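Local structure of protein yciO (Escherichia coli, 1K7J) at residues Y97-G103 with R116-R122; L67-D71 with Q130-E134; E74-Y78 with L136-M140; P33-Y38 with H173-G178; G28-P33 with V168-I172. The protein is of unknown function but belongs to the SUA5 (YrdC-like) family, whose members are generally thought to bind double-stranded RNA. One frame throughout, in Å; residues are numbered along the deposited sequence.

Interaction 1. Residues Y97-G103 with R116-R122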
# COMPACT_ATOMS: atom_id res chain seq x y z
N TYR A 97 9.88 -1.13 1.12
CA TYR A 97 9.81 -0.03 2.09
C TYR A 97 8.55 0.81 2.05
O TYR A 97 7.90 0.96 1.01
CB TYR A 97 10.96 0.95 1.86
CG TYR A 97 12.35 0.41 2.03
CD1 TYR A 97 12.92 0.27 3.30
CD2 TYR A 97 13.13 0.09 0.92
CE1 TYR A 97 14.23 -0.15 3.45
CE2 TYR A 97 14.44 -0.34 1.06
CZ TYR A 97 14.99 -0.46 2.33
OH TYR A 97 16.29 -0.84 2.47
N THR A 98 8.23 1.39 3.21
CA THR A 98 7.14 2.33 3.36
C THR A 98 7.84 3.51 4.03
O THR A 98 8.50 3.34 5.06
CB THR A 98 6.03 1.82 4.29
OG1 THR A 98 5.39 0.69 3.69
CG2 THR A 98 4.99 2.92 4.51
N PHE A 99 7.73 4.69 3.44
CA PHE A 99 8.39 5.86 3.99
C PHE A 99 7.36 6.83 4.56
O PHE A 99 6.44 7.24 3.86
CB PHE A 99 9.20 6.56 2.90
CG PHE A 99 10.25 5.68 2.27
CD1 PHE A 99 11.38 5.31 2.99
CD2 PHE A 99 10.11 5.22 0.96
CE1 PHE A 99 12.36 4.50 2.42
CE2 PHE A 99 11.09 4.41 0.38
CZ PHE A 99 12.21 4.04 1.12
N ILE A 100 7.51 7.18 5.83
CA ILE A 100 6.57 8.11 6.45
C ILE A 100 7.03 9.54 6.17
O ILE A 100 8.14 9.92 6.52
CB ILE A 100 6.47 7.90 7.97
CG1 ILE A 100 6.15 6.43 8.27
CG2 ILE A 100 5.40 8.81 8.55
CD1 ILE A 100 4.96 5.88 7.51
N LEU A 101 6.15 10.30 5.53
CA LEU A 101 6.43 11.69 5.17
C LEU A 101 5.18 12.53 5.37
O LEU A 101 4.09 12.00 5.58
CB LEU A 101 6.86 11.77 3.70
CG LEU A 101 8.18 11.10 3.34
CD1 LEU A 101 8.18 10.70 1.88
CD2 LEU A 101 9.34 12.05 3.65
N LYS A 102 5.33 13.85 5.31
CA LYS A 102 4.18 14.72 5.44
C LYS A 102 3.47 14.74 4.09
O LYS A 102 4.12 14.86 3.05
CB LYS A 102 4.62 16.14 5.82
CG LYS A 102 5.23 16.24 7.20
CD LYS A 102 5.52 17.68 7.59
CE LYS A 102 4.24 18.51 7.62
NZ LYS A 102 4.51 19.93 8.03
N GLY A 103 2.15 14.60 4.12
CA GLY A 103 1.39 14.60 2.88
C GLY A 103 1.11 15.99 2.35
O GLY A 103 0.97 16.94 3.12
N ARG A 116 0.49 14.62 13.34
CA ARG A 116 1.69 14.85 12.55
C ARG A 116 1.46 15.17 11.06
O ARG A 116 2.38 15.62 10.38
CB ARG A 116 2.61 13.64 12.69
CG ARG A 116 2.90 13.26 14.15
CD ARG A 116 4.17 12.44 14.23
NE ARG A 116 5.26 13.19 13.62
CZ ARG A 116 6.20 12.66 12.84
NH1 ARG A 116 6.19 11.36 12.57
NH2 ARG A 116 7.13 13.44 12.31
N LYS A 117 0.24 14.94 10.58
CA LYS A 117 -0.12 15.20 9.18
C LYS A 117 0.71 14.37 8.21
O LYS A 117 0.99 14.78 7.08
CB LYS A 117 0.05 16.69 8.85
CG LYS A 117 -0.62 17.63 9.85
CD LYS A 117 -2.10 17.34 10.00
CE LYS A 117 -2.73 18.24 11.06
NZ LYS A 117 -4.16 17.89 11.29
N THR A 118 1.10 13.18 8.67
CA THR A 118 1.92 12.29 7.87
C THR A 118 1.11 11.16 7.24
O THR A 118 -0.06 10.96 7.54
CB THR A 118 3.01 11.64 8.72
OG1 THR A 118 2.40 11.02 9.87
CG2 THR A 118 4.02 12.68 9.18
N ILE A 119 1.77 10.43 6.34
CA ILE A 119 1.17 9.29 5.67
C ILE A 119 2.32 8.47 5.09
O ILE A 119 3.37 9.02 4.75
CB ILE A 119 0.19 9.75 4.56
CG1 ILE A 119 -0.51 8.53 3.94
CG2 ILE A 119 0.92 10.58 3.51
CD1 ILE A 119 -1.77 8.88 3.16
N GLY A 120 2.13 7.16 5.01
CA GLY A 120 3.17 6.29 4.48
C GLY A 120 3.15 6.27 2.97
O GLY A 120 2.09 6.15 2.36
N MSE A 121 4.33 6.39 2.37
CA MSE A 121 4.47 6.39 0.92
C MSE A 121 5.15 5.07 0.55
O MSE A 121 6.17 4.71 1.13
CB MSE A 121 5.30 7.58 0.47
CG MSE A 121 4.79 8.93 1.00
SE MSE A 121 2.92 9.28 0.58
CE MSE A 121 3.12 9.56 -1.32
N ARG A 122 4.58 4.37 -0.43
CA ARG A 122 5.12 3.07 -0.80
C ARG A 122 5.05 2.78 -2.29
O ARG A 122 3.99 2.87 -2.90
CB ARG A 122 4.34 2.01 -0.01
CG ARG A 122 4.70 0.56 -0.22
CD ARG A 122 3.85 -0.26 0.75
NE ARG A 122 3.81 -1.69 0.46
CZ ARG A 122 3.12 -2.57 1.19
NH1 ARG A 122 2.42 -2.14 2.23
NH2 ARG A 122 3.14 -3.86 0.88
O HOH W 1 2.68 0.29 4.07
O HOH W 2 1.22 17.38 5.83
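Phe99 and Met121, a selenomethionine, face each other as a hydrogen-bonded antiparallel pair: Phe99 N donates to Met121 O at 2.8 Å, and Met121 N returns a bond to Phe99 O at 2.7 Å. Two residues on, Leu101 and Ile119 repeat the exchange, and beyond these pairs Gly103 N donates to Lys117 O. Between the first two pairs lies Ile100 opposite Gly120, a non-hydrogen-bonded pair in which methyl groups pack directly on the glycine backbone. Ile100 CD1 settles 3.5 Å from Gly120 CA, and Thr98 CG2 flanks the same atom at 3.8 Å, on the same face. On the face carrying Phe99, Leu101, Ile119 and Met121, the side chains of Leu101 and Met121 meet at about a right angle, Leu101 CD1 lying 3.9 Å from Met121 CG.

The long arm of Arg122 leaves the strand with CG anti to the backbone N (chi1 180°) and stays extended as far as NE, which carries CD past Thr98 OG1 at 3.5 Å. A water then joins Thr98 OG1 to Arg122 NH1. Farther out, Ser144 bonds NH1 and Thr182 bonds the threonine hydroxyl, while a sulfate ion, probably from the crystallisation liquor, sits about 4 Å from the arginine side chain. Leu75 and Tyr78 of helix 72-78 cover Met121, and strand 183-186 pairs with the far edge of strand 97-102. Together these features are those of an antiparallel pair inside the twisted mixed sheet of the YrdC-like fold.

Interaction 2. Residues L67-D71 with Q130-E134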
# COMPACT_ATOMS: atom_id res chain seq x y z
N LEU A 67 -0.02 5.31 0.87
CA LEU A 67 -0.39 5.66 -0.49
C LEU A 67 0.53 4.81 -1.34
O LEU A 67 1.76 4.94 -1.26
CB LEU A 67 -0.17 7.15 -0.77
CG LEU A 67 -1.16 8.14 -0.14
CD1 LEU A 67 -0.85 9.54 -0.64
CD2 LEU A 67 -2.59 7.75 -0.50
N MSE A 68 -0.05 3.91 -2.11
CA MSE A 68 0.70 3.02 -2.99
C MSE A 68 0.93 3.83 -4.27
O MSE A 68 -0.01 4.12 -5.00
CB MSE A 68 -0.12 1.75 -3.27
CG MSE A 68 0.66 0.54 -3.74
SE MSE A 68 1.85 -0.22 -2.37
CE MSE A 68 0.53 -1.00 -1.13
N CYS A 69 2.19 4.18 -4.52
CA CYS A 69 2.56 5.02 -5.66
C CYS A 69 3.31 4.31 -6.79
O CYS A 69 4.06 3.36 -6.56
CB CYS A 69 3.42 6.19 -5.18
SG CYS A 69 2.63 7.23 -3.93
N ARG A 70 3.11 4.80 -8.00
CA ARG A 70 3.73 4.24 -9.19
C ARG A 70 5.25 4.30 -9.16
O ARG A 70 5.93 3.32 -9.47
CB ARG A 70 3.23 4.98 -10.43
CG ARG A 70 3.74 4.42 -11.75
CD ARG A 70 3.07 3.09 -12.09
NE ARG A 70 3.58 2.54 -13.35
CZ ARG A 70 3.42 3.10 -14.54
NH1 ARG A 70 2.74 4.24 -14.65
NH2 ARG A 70 3.94 2.54 -15.62
N ASP A 71 5.79 5.45 -8.77
CA ASP A 71 7.23 5.65 -8.73
C ASP A 71 7.59 6.82 -7.83
O ASP A 71 6.71 7.42 -7.21
CB ASP A 71 7.74 5.91 -10.15
CG ASP A 71 6.89 6.92 -10.90
OD1 ASP A 71 6.31 7.83 -10.26
OD2 ASP A 71 6.80 6.81 -12.15
N GLN A 130 2.13 -2.77 -9.95
CA GLN A 130 2.52 -1.72 -10.88
C GLN A 130 1.48 -1.56 -11.99
O GLN A 130 1.16 -0.44 -12.39
CB GLN A 130 3.89 -2.03 -11.49
CG GLN A 130 5.06 -1.57 -10.62
CD GLN A 130 5.12 -0.05 -10.52
OE1 GLN A 130 5.03 0.64 -11.53
NE2 GLN A 130 5.31 0.46 -9.31
N ALA A 131 0.94 -2.67 -12.48
CA ALA A 131 -0.06 -2.62 -13.54
C ALA A 131 -1.33 -1.93 -13.04
O ALA A 131 -1.94 -1.13 -13.75
CB ALA A 131 -0.39 -4.04 -14.03
N LEU A 132 -1.74 -2.24 -11.81
CA LEU A 132 -2.93 -1.62 -11.24
C LEU A 132 -2.74 -0.10 -11.15
O LEU A 132 -3.64 0.67 -11.51
CB LEU A 132 -3.21 -2.19 -9.84
CG LEU A 132 -3.70 -3.64 -9.77
CD1 LEU A 132 -3.72 -4.11 -8.31
CD2 LEU A 132 -5.10 -3.74 -10.38
N LEU A 133 -1.58 0.32 -10.67
CA LEU A 133 -1.31 1.75 -10.53
C LEU A 133 -1.25 2.44 -11.88
O LEU A 133 -1.76 3.54 -12.04
CB LEU A 133 -0.01 1.96 -9.75
CG LEU A 133 -0.09 1.47 -8.30
CD1 LEU A 133 1.28 1.59 -7.64
CD2 LEU A 133 -1.14 2.27 -7.53
N GLU A 134 -0.62 1.80 -12.86
CA GLU A 134 -0.53 2.38 -14.19
C GLU A 134 -1.92 2.61 -14.77
O GLU A 134 -2.20 3.66 -15.36
CB GLU A 134 0.26 1.47 -15.13
CG GLU A 134 0.54 2.09 -16.49
CD GLU A 134 1.25 1.13 -17.44
OE1 GLU A 134 2.17 0.42 -16.98
OE2 GLU A 134 0.88 1.09 -18.63
O HOH W 3 0.67 5.81 -12.80
O HOH W 4 5.05 0.03 -14.36
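Arg70 lies across helix 127-136 and meets Gln130, Leu133 and Glu134, three residues on one side of that helix. The contact joins the loop after strand 66-68 to helix 127-136 in the YrdC-like fold.

Arg70 has the most surface buried here. Its CG stands anti to the backbone N and the chain then bends at chi2 (73°), which lays the guanidinium over the helix. Glu134 CB lies 3.6 Å above the centre of one guanidinium face. The salt bridge to the same glutamate, Arg70 NH2 to Glu134 OE1 at 3.1 Å, is one of charge alone: the carboxylate oxygen sits off the guanidinium plane, away from the directions of its N-H bonds, so the attraction is electrostatic. At the edge of the plane, Gln130 OE1 takes a weak bond from Arg70 NE at 3.0 Å.

Leu133, next in buried surface, points toward the strand end. Its two methyls divide the work, CD2 lying 3.3 Å from Met68 O while CD1 rests against the carbonyl of Cys69, at 3.5 Å from Cys69 O. Pro124 also touches this leucine.

Gln130 spans the arginine from its backbone to its side chain. A water accepts from Arg70 NH2 and donates to Gln130 OE1, and the amide nitrogen is shared with Pro124 O. Gln130 NE2 donates to Arg70 O at 2.9 Å, with the acceptor close to the amide plane and an N-H...O angle of 160°.

Interaction 3. Residues E74-Y78 with L136-M140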
# COMPACT_ATOMS: atom_id res chain seq x y z
N GLU A 74 5.73 10.17 -8.60
CA GLU A 74 4.38 10.27 -8.06
C GLU A 74 4.44 10.44 -6.55
O GLU A 74 3.67 11.20 -5.97
CB GLU A 74 3.57 9.02 -8.41
CG GLU A 74 2.13 9.10 -7.90
CD GLU A 74 1.20 8.15 -8.62
OE1 GLU A 74 1.23 6.93 -8.31
OE2 GLU A 74 0.45 8.61 -9.50
N LEU A 75 5.36 9.72 -5.91
CA LEU A 75 5.51 9.83 -4.46
C LEU A 75 5.82 11.28 -4.09
O LEU A 75 5.28 11.81 -3.12
CB LEU A 75 6.64 8.90 -3.99
CG LEU A 75 6.98 8.87 -2.49
CD1 LEU A 75 7.63 7.54 -2.15
CD2 LEU A 75 7.89 10.04 -2.13
N SER A 76 6.68 11.91 -4.88
CA SER A 76 7.08 13.30 -4.64
C SER A 76 5.99 14.31 -4.94
O SER A 76 6.13 15.50 -4.65
CB SER A 76 8.33 13.61 -5.46
OG SER A 76 9.38 12.74 -5.10
N THR A 77 4.90 13.84 -5.54
CA THR A 77 3.77 14.70 -5.87
C THR A 77 2.80 14.71 -4.69
O THR A 77 2.16 15.72 -4.40
CB THR A 77 3.03 14.18 -7.12
OG1 THR A 77 3.94 14.12 -8.23
CG2 THR A 77 1.86 15.09 -7.48
N TYR A 78 2.71 13.57 -4.01
CA TYR A 78 1.79 13.43 -2.89
C TYR A 78 2.39 13.63 -1.50
O TYR A 78 1.67 13.60 -0.51
CB TYR A 78 1.09 12.07 -2.96
CG TYR A 78 0.08 12.00 -4.08
CD1 TYR A 78 0.48 11.90 -5.41
CD2 TYR A 78 -1.29 12.09 -3.80
CE1 TYR A 78 -0.45 11.90 -6.45
CE2 TYR A 78 -2.23 12.10 -4.83
CZ TYR A 78 -1.80 12.00 -6.15
OH TYR A 78 -2.74 12.02 -7.16
N LEU A 136 -4.79 2.83 -13.00
CA LEU A 136 -5.53 3.77 -12.15
C LEU A 136 -5.15 5.22 -12.45
O LEU A 136 -6.01 6.09 -12.49
CB LEU A 136 -5.30 3.45 -10.67
CG LEU A 136 -6.06 4.31 -9.65
CD1 LEU A 136 -7.56 4.20 -9.88
CD2 LEU A 136 -5.70 3.85 -8.25
N GLY A 137 -3.86 5.47 -12.66
CA GLY A 137 -3.42 6.81 -12.98
C GLY A 137 -3.04 7.70 -11.82
O GLY A 137 -2.59 8.83 -12.01
N GLU A 138 -3.25 7.20 -10.60
CA GLU A 138 -2.90 7.94 -9.40
C GLU A 138 -2.68 6.92 -8.29
O GLU A 138 -2.91 5.73 -8.48
CB GLU A 138 -4.02 8.92 -9.01
CG GLU A 138 -5.37 8.27 -8.72
CD GLU A 138 -6.40 9.27 -8.20
OE1 GLU A 138 -6.21 10.49 -8.42
OE2 GLU A 138 -7.40 8.84 -7.59
N PRO A 139 -2.22 7.38 -7.11
CA PRO A 139 -1.98 6.46 -6.00
C PRO A 139 -3.23 5.75 -5.52
O PRO A 139 -4.35 6.22 -5.74
CB PRO A 139 -1.40 7.36 -4.91
CG PRO A 139 -0.74 8.45 -5.68
CD PRO A 139 -1.76 8.73 -6.76
N MSE A 140 -3.04 4.62 -4.86
CA MSE A 140 -4.13 3.85 -4.31
C MSE A 140 -4.02 3.94 -2.79
O MSE A 140 -2.95 3.73 -2.24
CB MSE A 140 -4.00 2.40 -4.78
CG MSE A 140 -5.08 1.45 -4.29
SE MSE A 140 -5.45 0.09 -5.62
CE MSE A 140 -3.65 -0.49 -6.01
O HOH W 5 -5.27 12.90 -7.38
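With CG anti to its carbonyl carbon (chi1 -72°), Tyr78 swings its ring out from helix 72-78 to meet Pro139 from the opposite direction. Glu74 instead places CG anti to the backbone N (chi1 -178°) and runs on extended, so that its carboxylate arrives beside the same five-membered ring.

The proline lies over one face of Tyr78. Its CG sits 3.6 Å from the ring centroid and only 13° off the normal, a CH-pi contact, while Pro139 CD approaches Tyr78 CZ to 3.3 Å. Glu74 crosses the proline obliquely, with its CD 3.5 Å from Pro139 CG. Glu74 OE2 lies 3.4 Å from Glu138 CA, whereas OE1 accepts from the backbone N of Arg70.

A second link is made through solvent. One water joins Tyr78 OH, at 2.7 Å, to Glu138 OE1, to which it donates at 2.8 Å. The carboxylate of Glu138 stands almost perpendicular to the tyrosine ring, and its OE2 lies close to the like-charged carboxylate of Glu45. Before it, Gly137 takes a positive phi as the chain leaves helix 127-136.

Helix 72-78 is thus joined to the loop before strand 140-144 by a proline on an aromatic face and a bridging water. The hydrogens on CD, next to the proline nitrogen, are probably somewhat polarised, which would suit both the pi face and the nearby Glu74 carboxylate; CG adds dispersion over the ring.

Interaction 4. Residues P33-Y38 with H173-G178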
# COMPACT_ATOMS: atom_id res chain seq x y z
N PRO A 33 -1.85 -8.17 -4.47
CA PRO A 33 -0.48 -8.55 -4.10
C PRO A 33 0.55 -7.45 -4.29
O PRO A 33 0.45 -6.64 -5.21
CB PRO A 33 -0.20 -9.73 -5.01
CG PRO A 33 -0.91 -9.31 -6.28
CD PRO A 33 -2.23 -8.78 -5.76
N THR A 34 1.55 -7.41 -3.40
CA THR A 34 2.65 -6.46 -3.52
C THR A 34 3.91 -7.31 -3.32
O THR A 34 3.82 -8.51 -3.05
CB THR A 34 2.64 -5.34 -2.45
OG1 THR A 34 3.07 -5.87 -1.18
CG2 THR A 34 1.25 -4.74 -2.31
N ASP A 35 5.07 -6.68 -3.44
CA ASP A 35 6.33 -7.39 -3.24
C ASP A 35 6.50 -7.80 -1.78
O ASP A 35 7.27 -8.71 -1.47
CB ASP A 35 7.49 -6.50 -3.65
CG ASP A 35 7.44 -5.15 -2.98
OD1 ASP A 35 6.72 -4.26 -3.50
OD2 ASP A 35 8.09 -4.98 -1.93
N SER A 36 5.79 -7.13 -0.88
CA SER A 36 5.88 -7.42 0.55
C SER A 36 4.51 -7.77 1.14
O SER A 36 3.97 -7.03 1.96
CB SER A 36 6.47 -6.22 1.30
OG SER A 36 7.76 -5.90 0.81
N GLY A 37 3.97 -8.91 0.71
CA GLY A 37 2.68 -9.36 1.21
C GLY A 37 1.48 -8.75 0.51
O GLY A 37 1.62 -7.85 -0.33
N TYR A 38 0.30 -9.24 0.85
CA TYR A 38 -0.93 -8.71 0.26
C TYR A 38 -1.30 -7.39 0.93
O TYR A 38 -0.87 -7.11 2.04
CB TYR A 38 -2.06 -9.74 0.41
CG TYR A 38 -2.05 -10.77 -0.70
CD1 TYR A 38 -2.67 -10.50 -1.92
CD2 TYR A 38 -1.38 -11.98 -0.55
CE1 TYR A 38 -2.62 -11.41 -2.97
CE2 TYR A 38 -1.32 -12.90 -1.60
CZ TYR A 38 -1.94 -12.61 -2.81
OH TYR A 38 -1.88 -13.50 -3.86
N HIS A 173 -5.71 -12.87 -6.80
CA HIS A 173 -4.79 -13.96 -6.48
C HIS A 173 -3.54 -13.70 -7.32
O HIS A 173 -3.59 -13.78 -8.55
CB HIS A 173 -5.44 -15.29 -6.88
CG HIS A 173 -4.57 -16.49 -6.64
ND1 HIS A 173 -3.29 -16.60 -7.13
CD2 HIS A 173 -4.83 -17.66 -6.01
CE1 HIS A 173 -2.80 -17.78 -6.82
NE2 HIS A 173 -3.71 -18.45 -6.14
N GLY A 174 -2.44 -13.37 -6.65
CA GLY A 174 -1.20 -13.11 -7.35
C GLY A 174 -0.10 -14.03 -6.87
O GLY A 174 1.08 -13.68 -6.89
N GLY A 175 -0.50 -15.22 -6.42
CA GLY A 175 0.46 -16.18 -5.93
C GLY A 175 0.62 -16.19 -4.42
O GLY A 175 -0.06 -15.45 -3.70
N TYR A 176 1.51 -17.05 -3.94
CA TYR A 176 1.79 -17.17 -2.52
C TYR A 176 3.02 -16.32 -2.24
O TYR A 176 4.11 -16.60 -2.72
CB TYR A 176 2.01 -18.64 -2.16
CG TYR A 176 0.74 -19.44 -2.30
CD1 TYR A 176 0.17 -19.68 -3.56
CD2 TYR A 176 0.05 -19.90 -1.18
CE1 TYR A 176 -1.05 -20.35 -3.69
CE2 TYR A 176 -1.17 -20.57 -1.30
CZ TYR A 176 -1.71 -20.79 -2.55
OH TYR A 176 -2.93 -21.42 -2.67
N LEU A 177 2.82 -15.27 -1.45
CA LEU A 177 3.88 -14.33 -1.15
C LEU A 177 4.58 -14.57 0.17
O LEU A 177 4.33 -15.55 0.86
CB LEU A 177 3.29 -12.91 -1.16
CG LEU A 177 2.30 -12.62 -2.29
CD1 LEU A 177 1.76 -11.20 -2.16
CD2 LEU A 177 2.99 -12.81 -3.63
N GLY A 178 5.49 -13.66 0.50
CA GLY A 178 6.19 -13.75 1.77
C GLY A 178 5.29 -13.13 2.81
O GLY A 178 4.34 -12.41 2.48
O HOH W 6 6.10 -10.90 -0.04
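A tight turn between strands 30-34 and 37-43, containing an ST turn at Thr34, packs here against the glycine-rich loop that follows strand 170-173. Tyr38 carries much of the contact. Its hydroxyl enters the loop and is gripped twice: it donates to Gly175 O at 2.7 Å, in the carbonyl plane on a lone pair, and accepts from Gly174 N at 2.8 Å. Both partners lie near the plane of the ring, at its edge. Leu177 instead comes over a face, crossing the tyrosine at about a right angle, with CD1 3.8 Å from the ring centroid as a CH-pi contact. The same methyl reaches Thr34 O at 3.5 Å and Pro33 CB at 3.8 Å, filling the corner between ring and turn.

Gly174 CA lies 4.0 Å from Pro33 CG, backbone packing directly on the proline ring. Inside the turn, Thr34 OG1 donates to Gly37 O and accepts from Ser36 N. One water receives bonds from Gly37 N and Gly178 N and donates to Asp35 O. Pro157 and Ile160 of helix 157-164 also touch Tyr38.

With a donor and an acceptor both engaged, the phenol has its proton direction set and its hydroxyl rotation fixed, while its ring still serves as an apolar surface.

Interaction 5. Residues G28-P33 with V168-I172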
# COMPACT_ATOMS: atom_id res chain seq x y z
N GLY A 28 -14.89 0.51 -4.76
CA GLY A 28 -14.74 -0.79 -4.14
C GLY A 28 -13.45 -0.95 -3.35
O GLY A 28 -12.49 -0.20 -3.53
N VAL A 29 -13.44 -1.94 -2.46
CA VAL A 29 -12.27 -2.24 -1.65
C VAL A 29 -11.70 -3.54 -2.19
O VAL A 29 -12.42 -4.53 -2.33
CB VAL A 29 -12.64 -2.44 -0.17
CG1 VAL A 29 -11.46 -3.00 0.60
CG2 VAL A 29 -13.08 -1.11 0.44
N ILE A 30 -10.41 -3.54 -2.51
CA ILE A 30 -9.79 -4.74 -3.06
C ILE A 30 -8.58 -5.20 -2.27
O ILE A 30 -7.99 -4.45 -1.49
CB ILE A 30 -9.34 -4.53 -4.52
CG1 ILE A 30 -8.08 -3.65 -4.57
CG2 ILE A 30 -10.46 -3.88 -5.33
CD1 ILE A 30 -7.47 -3.53 -5.95
N VAL A 31 -8.22 -6.47 -2.48
CA VAL A 31 -7.05 -7.05 -1.86
C VAL A 31 -6.16 -7.36 -3.06
O VAL A 31 -6.60 -8.00 -4.02
CB VAL A 31 -7.36 -8.36 -1.11
CG1 VAL A 31 -6.07 -9.06 -0.70
CG2 VAL A 31 -8.20 -8.06 0.13
N TYR A 32 -4.93 -6.88 -3.03
CA TYR A 32 -4.02 -7.12 -4.14
C TYR A 32 -2.61 -7.44 -3.65
O TYR A 32 -2.21 -7.04 -2.57
CB TYR A 32 -3.98 -5.91 -5.08
CG TYR A 32 -3.43 -4.64 -4.47
CD1 TYR A 32 -4.20 -3.86 -3.60
CD2 TYR A 32 -2.16 -4.19 -4.81
CE1 TYR A 32 -3.70 -2.66 -3.08
CE2 TYR A 32 -1.65 -2.99 -4.29
CZ TYR A 32 -2.43 -2.23 -3.43
OH TYR A 32 -1.94 -1.04 -2.95
N PRO A 33 -1.85 -8.17 -4.47
CA PRO A 33 -0.48 -8.55 -4.10
C PRO A 33 0.55 -7.45 -4.29
O PRO A 33 0.45 -6.64 -5.21
CB PRO A 33 -0.20 -9.73 -5.01
CG PRO A 33 -0.91 -9.31 -6.28
CD PRO A 33 -2.23 -8.78 -5.76
N VAL A 168 -14.74 -7.71 1.39
CA VAL A 168 -14.11 -6.94 0.32
C VAL A 168 -14.82 -7.21 -1.00
O VAL A 168 -15.57 -8.18 -1.12
CB VAL A 168 -12.61 -7.27 0.20
CG1 VAL A 168 -11.89 -6.92 1.50
CG2 VAL A 168 -12.41 -8.74 -0.15
N ASP A 169 -14.57 -6.36 -1.99
CA ASP A 169 -15.23 -6.49 -3.28
C ASP A 169 -14.45 -7.28 -4.32
O ASP A 169 -15.03 -7.84 -5.25
CB ASP A 169 -15.55 -5.09 -3.80
CG ASP A 169 -16.33 -4.28 -2.78
OD1 ASP A 169 -17.39 -4.77 -2.32
OD2 ASP A 169 -15.90 -3.16 -2.43
N LEU A 170 -13.13 -7.34 -4.16
CA LEU A 170 -12.29 -8.08 -5.08
C LEU A 170 -11.03 -8.55 -4.39
O LEU A 170 -10.46 -7.83 -3.57
CB LEU A 170 -11.89 -7.21 -6.28
CG LEU A 170 -10.83 -7.82 -7.20
CD1 LEU A 170 -11.40 -9.04 -7.91
CD2 LEU A 170 -10.36 -6.79 -8.21
N ILE A 171 -10.62 -9.76 -4.71
CA ILE A 171 -9.38 -10.32 -4.19
C ILE A 171 -8.62 -10.78 -5.42
O ILE A 171 -9.13 -11.57 -6.21
CB ILE A 171 -9.62 -11.52 -3.26
CG1 ILE A 171 -10.33 -11.06 -1.99
CG2 ILE A 171 -8.28 -12.18 -2.93
CD1 ILE A 171 -10.75 -12.20 -1.07
N ILE A 172 -7.42 -10.25 -5.60
CA ILE A 172 -6.60 -10.63 -6.73
C ILE A 172 -5.59 -11.67 -6.26
O ILE A 172 -4.75 -11.38 -5.41
CB ILE A 172 -5.82 -9.43 -7.32
CG1 ILE A 172 -6.80 -8.43 -7.94
CG2 ILE A 172 -4.82 -9.91 -8.36
CD1 ILE A 172 -6.14 -7.14 -8.40
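Strands 30-33 and 170-172 are parallel neighbours in the mixed sheet of the YrdC-like fold, their axes 4.6 Å apart and 7° from parallel. Val31 bonds the neighbouring strand through both its N and its O: Val31 N donates to Leu170 O at 2.8 Å, and Val31 O accepts from Ile172 N at 2.9 Å, the staggered pattern of parallel strands.

At Val29 and Asp169, a side chain takes over from the backbone. Asp169 OD2 accepts from Val29 N at 2.7 Å on its anti side, 15° out of the carboxylate plane, while Asp169 N donates to Val29 O. The aspartate CG is anti to the carbonyl carbon (chi1 -53°), which sets the carboxylate on the same side as its own backbone N, within reach of Val29 N. Arg52 of helix 47-57 forms a salt bridge with the same OD2.

Apolar groups line both faces. Ile30 and Leu170 lie side by side and point the same way, with Ile30 CG2 3.7 Å from Leu170 CB, and helix 14-25 covers them. On the face of Val31 and Ile171, Val31 CG2 meets Val168 CG1 at 4.1 Å, and Val168 also touches Val29. At the far end Ile172 CG2 packs 3.8 Å from Pro33 CD, the ring carbon bonded to a nitrogen that has no N-H to give.

Asp169 OD2 thus satisfies an amide and a guanidinium together. The arginine probably favours the charged carboxylate, while the rest of the contact depends on backbone bonds between hydrophobic layers.

How the interactions relate
Interactions 1 and 5 are buried strand pairings in the same mixed sheet, on opposite sides of the chain's centre. The first is antiparallel and the second parallel. Interactions 2, 3 and 4 are only partly buried and join loops or helices to strands of the sheet or to one another, so side chains do more of the bonding. Strand 66-68 ties interaction 1 to interaction 2, with Leu67 N and Cys69 N meeting Gly120 O and Arg122 O. It also meets interaction 3 through Met68 N and Met140 O. Interactions 4 and 5 share Pro33 and strand 30-34. Charge is prominent in interaction 2, aromatic-proline contact in 3 and a doubly bonded phenol in 4.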